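Long-range contact in 373aa long hypothetical citrate synthase (Sulfolobus tokodaii, PDB 1VGP), which is a predicted member of the citrate synthase family, built as a largely helical chain that pairs with a second copy: residues A[144-156]-A[161-174]. Sequence-based numbering, arbitrary orientation.
Sequences DPKLSHSENFLYM and RPNEIKSKAMDVTL
Ser150 and Asp171 lock together where two consecutive helices of the mainly helical citrate synthase fold, joined by a short connection, cross steeply: the axes of segments 149-156 and 164-174 approach to 8.3 Å, with N-to-C directions 114° apart. The Ser150 side chain is a knob in the hole formed by Ser167, Met170, Asp171 and Leu174, and its OG gives a hydrogen bond of 2.6 Å to Asp171 OD1, which uses its anti lone pair. The backbone N of Phe43 also donates to OD1, so two donors grip this one carboxylate oxygen.

Met170 can be followed outward: CB lies against Leu154 CD1, CG against Ser150 O and Leu154 CG. A bend at chi2 (64°) brings SD beside Leu154 CD2 at 3.9 Å, and the extended last bond carries CE on to apolar packing with Phe153 CD2, 3.4 Å away. SD itself makes an oblique Met-aromatic contact, 5.3 Å from the Phe153 ring centroid. Leu174 CD1 sits at the edge of that ring and of the His149 imidazole, which stacks with Phe43. Val330 of helix 327-346 touches both Met170 and Leu174.

Nearer the connection, the Pro162 ring wedges between Glu151 and Leu154, with CG 3.6 Å from Leu154 CB. Arg161, bent at chi2 and chi3, brings its guanidinium alongside Leu147, whose CD2 lies over one face toward the rim, and into an edge-on salt bridge with the extended Glu151. The carboxylate and guanidinium planes stand 79° apart; Arg161 NE meets Glu151 OE1 at 2.8 Å from above the carboxylate plane, with a weak bond from Arg161 NH2 to the same oxygen.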
ATOM      1  N   ASP A 144      27.960   9.684  -5.075  1.00 48.71           N
ATOM      2  CA  ASP A 144      29.412   9.524  -4.993  1.00 46.81           C
ATOM      3  C   ASP A 144      29.668   8.274  -4.153  1.00 47.77           C
ATOM      4  O   ASP A 144      29.442   8.281  -2.948  1.00 45.27           O
ATOM      5  CB  ASP A 144      29.968  10.754  -4.297  1.00 50.77           C
ATOM      6  CG  ASP A 144      31.481  10.850  -4.360  1.00 52.24           C
ATOM      7  OD1 ASP A 144      32.167   9.812  -4.190  1.00 50.33           O
ATOM      8  OD2 ASP A 144      31.969  11.989  -4.569  1.00 49.22           O
ATOM      9  N   PRO A 145      30.154   7.184  -4.772  1.00 50.25           N
ATOM     10  CA  PRO A 145      30.267   5.953  -3.982  1.00 51.51           C
ATOM     11  C   PRO A 145      31.270   6.089  -2.841  1.00 52.34           C
ATOM     12  O   PRO A 145      31.181   5.392  -1.829  1.00 52.73           O
ATOM     13  CB  PRO A 145      30.702   4.918  -5.007  1.00 51.74           C
ATOM     14  CG  PRO A 145      31.521   5.715  -5.963  1.00 52.87           C
ATOM     15  CD  PRO A 145      30.786   7.033  -6.097  1.00 51.55           C
ATOM     16  N   LYS A 146      32.220   6.998  -3.012  1.00 53.86           N
ATOM     17  CA  LYS A 146      33.248   7.239  -2.009  1.00 54.97           C
ATOM     18  C   LYS A 146      32.678   7.725  -0.673  1.00 53.53           C
ATOM     19  O   LYS A 146      33.264   7.475   0.375  1.00 53.59           O
ATOM     20  CB  LYS A 146      34.259   8.268  -2.536  1.00 58.79           C
ATOM     21  CG  LYS A 146      35.313   7.701  -3.483  1.00 63.82           C
ATOM     22  CD  LYS A 146      34.936   7.919  -4.949  1.00 69.65           C
ATOM     23  CE  LYS A 146      35.921   7.226  -5.895  1.00 70.62           C
ATOM     24  NZ  LYS A 146      36.192   5.809  -5.508  1.00 71.01           N
ATOM     25  N   LEU A 147      31.546   8.422  -0.708  1.00 51.56           N
ATOM     26  CA  LEU A 147      30.993   9.035   0.499  1.00 48.55           C
ATOM     27  C   LEU A 147      30.124   8.083   1.326  1.00 47.71           C
ATOM     28  O   LEU A 147      29.647   7.066   0.830  1.00 46.17           O
ATOM     29  CB  LEU A 147      30.176  10.266   0.125  1.00 47.31           C
ATOM     30  CG  LEU A 147      30.867  11.238  -0.832  1.00 45.45           C
ATOM     31  CD1 LEU A 147      29.990  12.461  -1.024  1.00 43.36           C
ATOM     32  CD2 LEU A 147      32.235  11.623  -0.273  1.00 45.97           C
ATOM     33  N   SER A 148      29.927   8.426   2.595  1.00 47.28           N
ATOM     34  CA  SER A 148      29.049   7.656   3.476  1.00 44.71           C
ATOM     35  C   SER A 148      27.611   8.129   3.285  1.00 43.10           C
ATOM     36  O   SER A 148      27.374   9.192   2.712  1.00 42.04           O
ATOM     37  CB  SER A 148      29.463   7.852   4.930  1.00 44.50           C
ATOM     38  OG  SER A 148      29.314   9.214   5.312  1.00 46.59           O
ATOM     39  N   HIS A 149      26.664   7.336   3.776  1.00 41.37           N
ATOM     40  CA  HIS A 149      25.255   7.505   3.440  1.00 38.70           C
ATOM     41  C   HIS A 149      24.778   8.937   3.621  1.00 37.91           C
ATOM     42  O   HIS A 149      24.268   9.553   2.685  1.00 36.60           O
ATOM     43  CB  HIS A 149      24.392   6.575   4.303  1.00 37.24           C
ATOM     44  CG  HIS A 149      22.949   6.562   3.911  1.00 37.55           C
ATOM     45  ND1 HIS A 149      22.444   5.694   2.966  1.00 36.98           N
ATOM     46  CD2 HIS A 149      21.915   7.341   4.299  1.00 37.68           C
ATOM     47  CE1 HIS A 149      21.160   5.942   2.786  1.00 36.44           C
ATOM     48  NE2 HIS A 149      20.813   6.937   3.582  1.00 39.57           N
ATOM     49  N   SER A 150      24.946   9.468   4.830  1.00 38.96           N
ATOM     50  CA  SER A 150      24.373  10.760   5.188  1.00 38.37           C
ATOM     51  C   SER A 150      25.076  11.926   4.520  1.00 36.81           C
ATOM     52  O   SER A 150      24.434  12.902   4.136  1.00 35.76           O
ATOM     53  CB  SER A 150      24.403  10.944   6.702  1.00 38.69           C
ATOM     54  OG  SER A 150      23.555   9.999   7.323  1.00 44.74           O
ATOM     55  N   GLU A 151      26.393  11.831   4.387  1.00 37.60           N
ATOM     56  CA  GLU A 151      27.148  12.853   3.683  1.00 36.75           C
ATOM     57  C   GLU A 151      26.700  12.908   2.227  1.00 36.82           C
ATOM     58  O   GLU A 151      26.484  13.997   1.672  1.00 35.56           O
ATOM     59  CB  GLU A 151      28.643  12.558   3.753  1.00 37.25           C
ATOM     60  CG  GLU A 151      29.511  13.769   3.446  1.00 39.93           C
ATOM     61  CD  GLU A 151      30.978  13.423   3.268  1.00 42.41           C
ATOM     62  OE1 GLU A 151      31.785  14.364   3.120  1.00 44.80           O
ATOM     63  OE2 GLU A 151      31.329  12.220   3.273  1.00 42.77           O
ATOM     64  N   ASN A 152      26.543  11.734   1.617  1.00 35.41           N
ATOM     65  CA  ASN A 152      26.188  11.652   0.202  1.00 35.11           C
ATOM     66  C   ASN A 152      24.795  12.218  -0.058  1.00 35.30           C
ATOM     67  O   ASN A 152      24.547  12.820  -1.105  1.00 33.57           O
ATOM     68  CB  ASN A 152      26.254  10.201  -0.277  1.00 34.36           C
ATOM     69  CG  ASN A 152      25.861  10.054  -1.742  1.00 37.04           C
ATOM     70  OD1 ASN A 152      26.562  10.535  -2.633  1.00 34.86           O
ATOM     71  ND2 ASN A 152      24.736   9.398  -1.996  1.00 38.69           N
ATOM     72  N   PHE A 153      23.890  12.024   0.897  1.00 35.80           N
ATOM     73  CA  PHE A 153      22.559  12.606   0.789  1.00 36.36           C
ATOM     74  C   PHE A 153      22.676  14.109   0.586  1.00 34.82           C
ATOM     75  O   PHE A 153      22.135  14.651  -0.370  1.00 35.99           O
ATOM     76  CB  PHE A 153      21.729  12.311   2.051  1.00 36.37           C
ATOM     77  CG  PHE A 153      20.235  12.294   1.817  1.00 38.24           C
ATOM     78  CD1 PHE A 153      19.655  13.087   0.836  1.00 37.99           C
ATOM     79  CD2 PHE A 153      19.407  11.496   2.598  1.00 36.71           C
ATOM     80  CE1 PHE A 153      18.271  13.085   0.639  1.00 38.86           C
ATOM     81  CE2 PHE A 153      18.024  11.493   2.403  1.00 36.17           C
ATOM     82  CZ  PHE A 153      17.457  12.284   1.429  1.00 36.24           C
ATOM     83  N   LEU A 154      23.391  14.781   1.477  1.00 35.42           N
ATOM     84  CA  LEU A 154      23.529  16.231   1.389  1.00 36.72           C
ATOM     85  C   LEU A 154      24.341  16.628   0.157  1.00 37.75           C
ATOM     86  O   LEU A 154      24.064  17.648  -0.490  1.00 35.10           O
ATOM     87  CB  LEU A 154      24.199  16.771   2.653  1.00 37.36           C
ATOM     88  CG  LEU A 154      23.420  16.580   3.952  1.00 39.06           C
ATOM     89  CD1 LEU A 154      24.064  17.415   5.056  1.00 38.60           C
ATOM     90  CD2 LEU A 154      21.961  16.978   3.746  1.00 36.04           C
ATOM     91  N   TYR A 155      25.341  15.811  -0.162  1.00 38.06           N
ATOM     92  CA  TYR A 155      26.111  15.997  -1.380  1.00 38.32           C
ATOM     93  C   TYR A 155      25.216  16.105  -2.613  1.00 38.44           C
ATOM     94  O   TYR A 155      25.322  17.069  -3.381  1.00 37.53           O
ATOM     95  CB  TYR A 155      27.097  14.841  -1.571  1.00 40.40           C
ATOM     96  CG  TYR A 155      27.727  14.824  -2.949  1.00 42.74           C
ATOM     97  CD1 TYR A 155      28.357  15.960  -3.465  1.00 43.09           C
ATOM     98  CD2 TYR A 155      27.670  13.681  -3.746  1.00 41.62           C
ATOM     99  CE1 TYR A 155      28.911  15.956  -4.743  1.00 43.97           C
ATOM    100  CE2 TYR A 155      28.220  13.667  -5.024  1.00 42.32           C
ATOM    101  CZ  TYR A 155      28.839  14.804  -5.518  1.00 44.05           C
ATOM    102  OH  TYR A 155      29.379  14.787  -6.780  1.00 43.98           O
ATOM    103  N   MET A 156      24.347  15.111  -2.803  1.00 37.50           N
ATOM    104  CA  MET A 156      23.498  15.059  -3.990  1.00 37.03           C
ATOM    105  C   MET A 156      22.465  16.175  -3.974  1.00 36.46           C
ATOM    106  O   MET A 156      21.831  16.451  -4.982  1.00 35.28           O
ATOM    107  CB  MET A 156      22.781  13.711  -4.092  1.00 37.96           C
ATOM    108  CG  MET A 156      23.693  12.506  -4.169  1.00 40.41           C
ATOM    109  SD  MET A 156      22.753  10.991  -4.474  1.00 46.90           S
ATOM    110  CE  MET A 156      22.070  10.654  -2.853  1.00 47.04           C
ATOM    111  N   ARG A 161      30.289  18.713  -1.303  1.00 51.12           N
ATOM    112  CA  ARG A 161      30.370  18.027  -0.022  1.00 50.12           C
ATOM    113  C   ARG A 161      29.935  18.987   1.075  1.00 49.40           C
ATOM    114  O   ARG A 161      30.316  20.158   1.077  1.00 49.25           O
ATOM    115  CB  ARG A 161      31.802  17.556   0.260  1.00 51.24           C
ATOM    116  CG  ARG A 161      32.417  16.717  -0.844  1.00 57.57           C
ATOM    117  CD  ARG A 161      32.361  15.234  -0.517  1.00 64.11           C
ATOM    118  NE  ARG A 161      33.062  14.902   0.727  1.00 69.04           N
ATOM    119  CZ  ARG A 161      34.262  14.325   0.783  1.00 69.40           C
ATOM    120  NH1 ARG A 161      34.955  14.110  -0.331  1.00 68.87           N
ATOM    121  NH2 ARG A 161      34.763  13.946   1.952  1.00 70.16           N
ATOM    122  N   PRO A 162      29.104  18.505   2.007  1.00 47.08           N
ATOM    123  CA  PRO A 162      28.684  19.313   3.153  1.00 46.32           C
ATOM    124  C   PRO A 162      29.769  19.374   4.222  1.00 44.60           C
ATOM    125  O   PRO A 162      30.536  18.429   4.378  1.00 44.79           O
ATOM    126  CB  PRO A 162      27.438  18.588   3.651  1.00 47.42           C
ATOM    127  CG  PRO A 162      27.713  17.164   3.312  1.00 46.28           C
ATOM    128  CD  PRO A 162      28.386  17.218   1.961  1.00 44.76           C
ATOM    129  N   ASN A 163      29.827  20.486   4.956  1.00 43.17           N
ATOM    130  CA  ASN A 163      30.707  20.571   6.113  1.00 45.14           C
ATOM    131  C   ASN A 163      30.315  19.520   7.137  1.00 44.31           C
ATOM    132  O   ASN A 163      29.210  18.988   7.100  1.00 44.20           O
ATOM    133  CB  ASN A 163      30.664  21.969   6.733  1.00 50.95           C
ATOM    134  CG  ASN A 163      29.358  22.250   7.459  1.00 56.78           C
ATOM    135  OD1 ASN A 163      28.596  23.107   7.072  1.00 66.18           O
ATOM    136  ND2 ASN A 163      29.116  21.518   8.550  1.00 54.53           N
ATOM    137  N   GLU A 164      31.214  19.220   8.063  1.00 43.11           N
ATOM    138  CA  GLU A 164      31.043  18.035   8.877  1.00 42.82           C
ATOM    139  C   GLU A 164      29.936  18.114   9.921  1.00 41.53           C
ATOM    140  O   GLU A 164      29.416  17.080  10.328  1.00 41.90           O
ATOM    141  CB  GLU A 164      32.361  17.665   9.552  1.00 46.91           C
ATOM    142  CG  GLU A 164      32.939  16.363   9.035  1.00 54.00           C
ATOM    143  CD  GLU A 164      34.010  16.573   7.988  1.00 54.16           C
ATOM    144  OE1 GLU A 164      34.313  15.620   7.238  1.00 56.39           O
ATOM    145  OE2 GLU A 164      34.554  17.694   7.919  1.00 52.55           O
ATOM    146  N   ILE A 165      29.565  19.316  10.363  1.00 40.66           N
ATOM    147  CA  ILE A 165      28.484  19.412  11.340  1.00 40.42           C
ATOM    148  C   ILE A 165      27.162  19.108  10.654  1.00 37.28           C
ATOM    149  O   ILE A 165      26.260  18.507  11.240  1.00 35.54           O
ATOM    150  CB  ILE A 165      28.386  20.811  12.030  1.00 42.13           C
ATOM    151  CG1 ILE A 165      27.719  21.806  11.095  1.00 51.91           C
ATOM    152  CG2 ILE A 165      29.761  21.310  12.452  1.00 42.17           C
ATOM    153  CD1 ILE A 165      27.413  23.135  11.740  1.00 56.40           C
ATOM    154  N   LYS A 166      27.054  19.512   9.396  1.00 35.19           N
ATOM    155  CA  LYS A 166      25.818  19.314   8.651  1.00 33.89           C
ATOM    156  C   LYS A 166      25.549  17.831   8.404  1.00 32.82           C
ATOM    157  O   LYS A 166      24.421  17.364   8.544  1.00 32.07           O
ATOM    158  CB  LYS A 166      25.887  20.075   7.328  1.00 32.58           C
ATOM    159  CG  LYS A 166      25.606  21.553   7.472  1.00 30.13           C
ATOM    160  CD  LYS A 166      25.269  22.165   6.133  1.00 31.42           C
ATOM    161  CE  LYS A 166      25.062  23.673   6.249  1.00 31.20           C
ATOM    162  NZ  LYS A 166      25.989  24.434   5.349  1.00 32.66           N
ATOM    163  N   SER A 167      26.592  17.094   8.039  1.00 33.07           N
ATOM    164  CA  SER A 167      26.436  15.683   7.724  1.00 32.65           C
ATOM    165  C   SER A 167      26.304  14.844   8.993  1.00 31.75           C
ATOM    166  O   SER A 167      25.712  13.772   8.974  1.00 31.92           O
ATOM    167  CB  SER A 167      27.626  15.199   6.905  1.00 32.88           C
ATOM    168  OG  SER A 167      28.843  15.552   7.552  1.00 34.59           O
ATOM    169  N   LYS A 168      26.868  15.330  10.091  1.00 30.66           N
ATOM    170  CA  LYS A 168      26.673  14.705  11.395  1.00 29.87           C
ATOM    171  C   LYS A 168      25.201  14.804  11.751  1.00 29.87           C
ATOM    172  O   LYS A 168      24.551  13.806  12.091  1.00 25.57           O
ATOM    173  CB  LYS A 168      27.483  15.432  12.465  1.00 27.20           C
ATOM    174  CG  LYS A 168      28.029  14.534  13.546  1.00 28.14           C
ATOM    175  CD  LYS A 168      26.971  13.645  14.176  1.00 29.76           C
ATOM    176  CE  LYS A 168      27.537  12.939  15.420  1.00 32.25           C
ATOM    177  NZ  LYS A 168      27.162  11.502  15.543  1.00 30.42           N
ATOM    178  N   ALA A 169      24.703  16.037  11.661  1.00 30.48           N
ATOM    179  CA  ALA A 169      23.325  16.377  11.958  1.00 30.90           C
ATOM    180  C   ALA A 169      22.384  15.568  11.083  1.00 32.52           C
ATOM    181  O   ALA A 169      21.381  15.034  11.558  1.00 33.99           O
ATOM    182  CB  ALA A 169      23.098  17.868  11.738  1.00 28.82           C
ATOM    183  N   MET A 170      22.706  15.472   9.800  1.00 32.31           N
ATOM    184  CA  MET A 170      21.882  14.684   8.901  1.00 32.55           C
ATOM    185  C   MET A 170      21.871  13.241   9.390  1.00 31.53           C
ATOM    186  O   MET A 170      20.818  12.602   9.465  1.00 31.54           O
ATOM    187  CB  MET A 170      22.433  14.756   7.475  1.00 32.91           C
ATOM    188  CG  MET A 170      21.589  14.008   6.451  1.00 35.82           C
ATOM    189  SD  MET A 170      19.931  14.706   6.248  1.00 34.51           S
ATOM    190  CE  MET A 170      19.126  13.370   5.460  1.00 39.98           C
ATOM    191  N   ASP A 171      23.053  12.743   9.733  1.00 30.76           N
ATOM    192  CA  ASP A 171      23.217  11.351  10.101  1.00 29.85           C
ATOM    193  C   ASP A 171      22.430  11.034  11.375  1.00 31.24           C
ATOM    194  O   ASP A 171      21.692  10.039  11.449  1.00 28.72           O
ATOM    195  CB  ASP A 171      24.705  11.042  10.317  1.00 27.63           C
ATOM    196  CG  ASP A 171      24.989   9.550  10.352  1.00 28.48           C
ATOM    197  OD1 ASP A 171      24.704   8.883   9.348  1.00 30.49           O
ATOM    198  OD2 ASP A 171      25.484   9.040  11.375  1.00 35.14           O
ATOM    199  N   VAL A 172      22.580  11.887  12.382  1.00 30.95           N
ATOM    200  CA  VAL A 172      21.892  11.640  13.626  1.00 31.58           C
ATOM    201  C   VAL A 172      20.392  11.814  13.392  1.00 30.55           C
ATOM    202  O   VAL A 172      19.589  11.076  13.957  1.00 32.76           O
ATOM    203  CB  VAL A 172      22.402  12.580  14.743  1.00 29.90           C
ATOM    204  CG1 VAL A 172      22.445  13.987  14.243  1.00 34.96           C
ATOM    205  CG2 VAL A 172      21.507  12.493  15.960  1.00 30.63           C
ATOM    206  N   THR A 173      20.011  12.757  12.536  1.00 29.96           N
ATOM    207  CA  THR A 173      18.597  12.990  12.263  1.00 29.70           C
ATOM    208  C   THR A 173      17.943  11.761  11.645  1.00 30.33           C
ATOM    209  O   THR A 173      16.821  11.373  12.014  1.00 29.39           O
ATOM    210  CB  THR A 173      18.372  14.175  11.304  1.00 30.00           C
ATOM    211  OG1 THR A 173      18.863  15.384  11.890  1.00 29.35           O
ATOM    212  CG2 THR A 173      16.884  14.338  11.014  1.00 30.42           C
ATOM    213  N   LEU A 174      18.636  11.146  10.693  1.00 29.35           N
ATOM    214  CA  LEU A 174      18.104   9.938  10.063  1.00 27.56           C
ATOM    215  C   LEU A 174      18.068   8.784  11.065  1.00 29.07           C
ATOM    216  O   LEU A 174      17.121   8.001  11.064  1.00 28.67           O
ATOM    217  CB  LEU A 174      18.952   9.546   8.849  1.00 24.46           C
ATOM    218  CG  LEU A 174      18.961  10.505   7.655  1.00 22.79           C
ATOM    219  CD1 LEU A 174      19.811   9.908   6.562  1.00 19.54           C
ATOM    220  CD2 LEU A 174      17.551  10.755   7.161  1.00 19.48           C
TER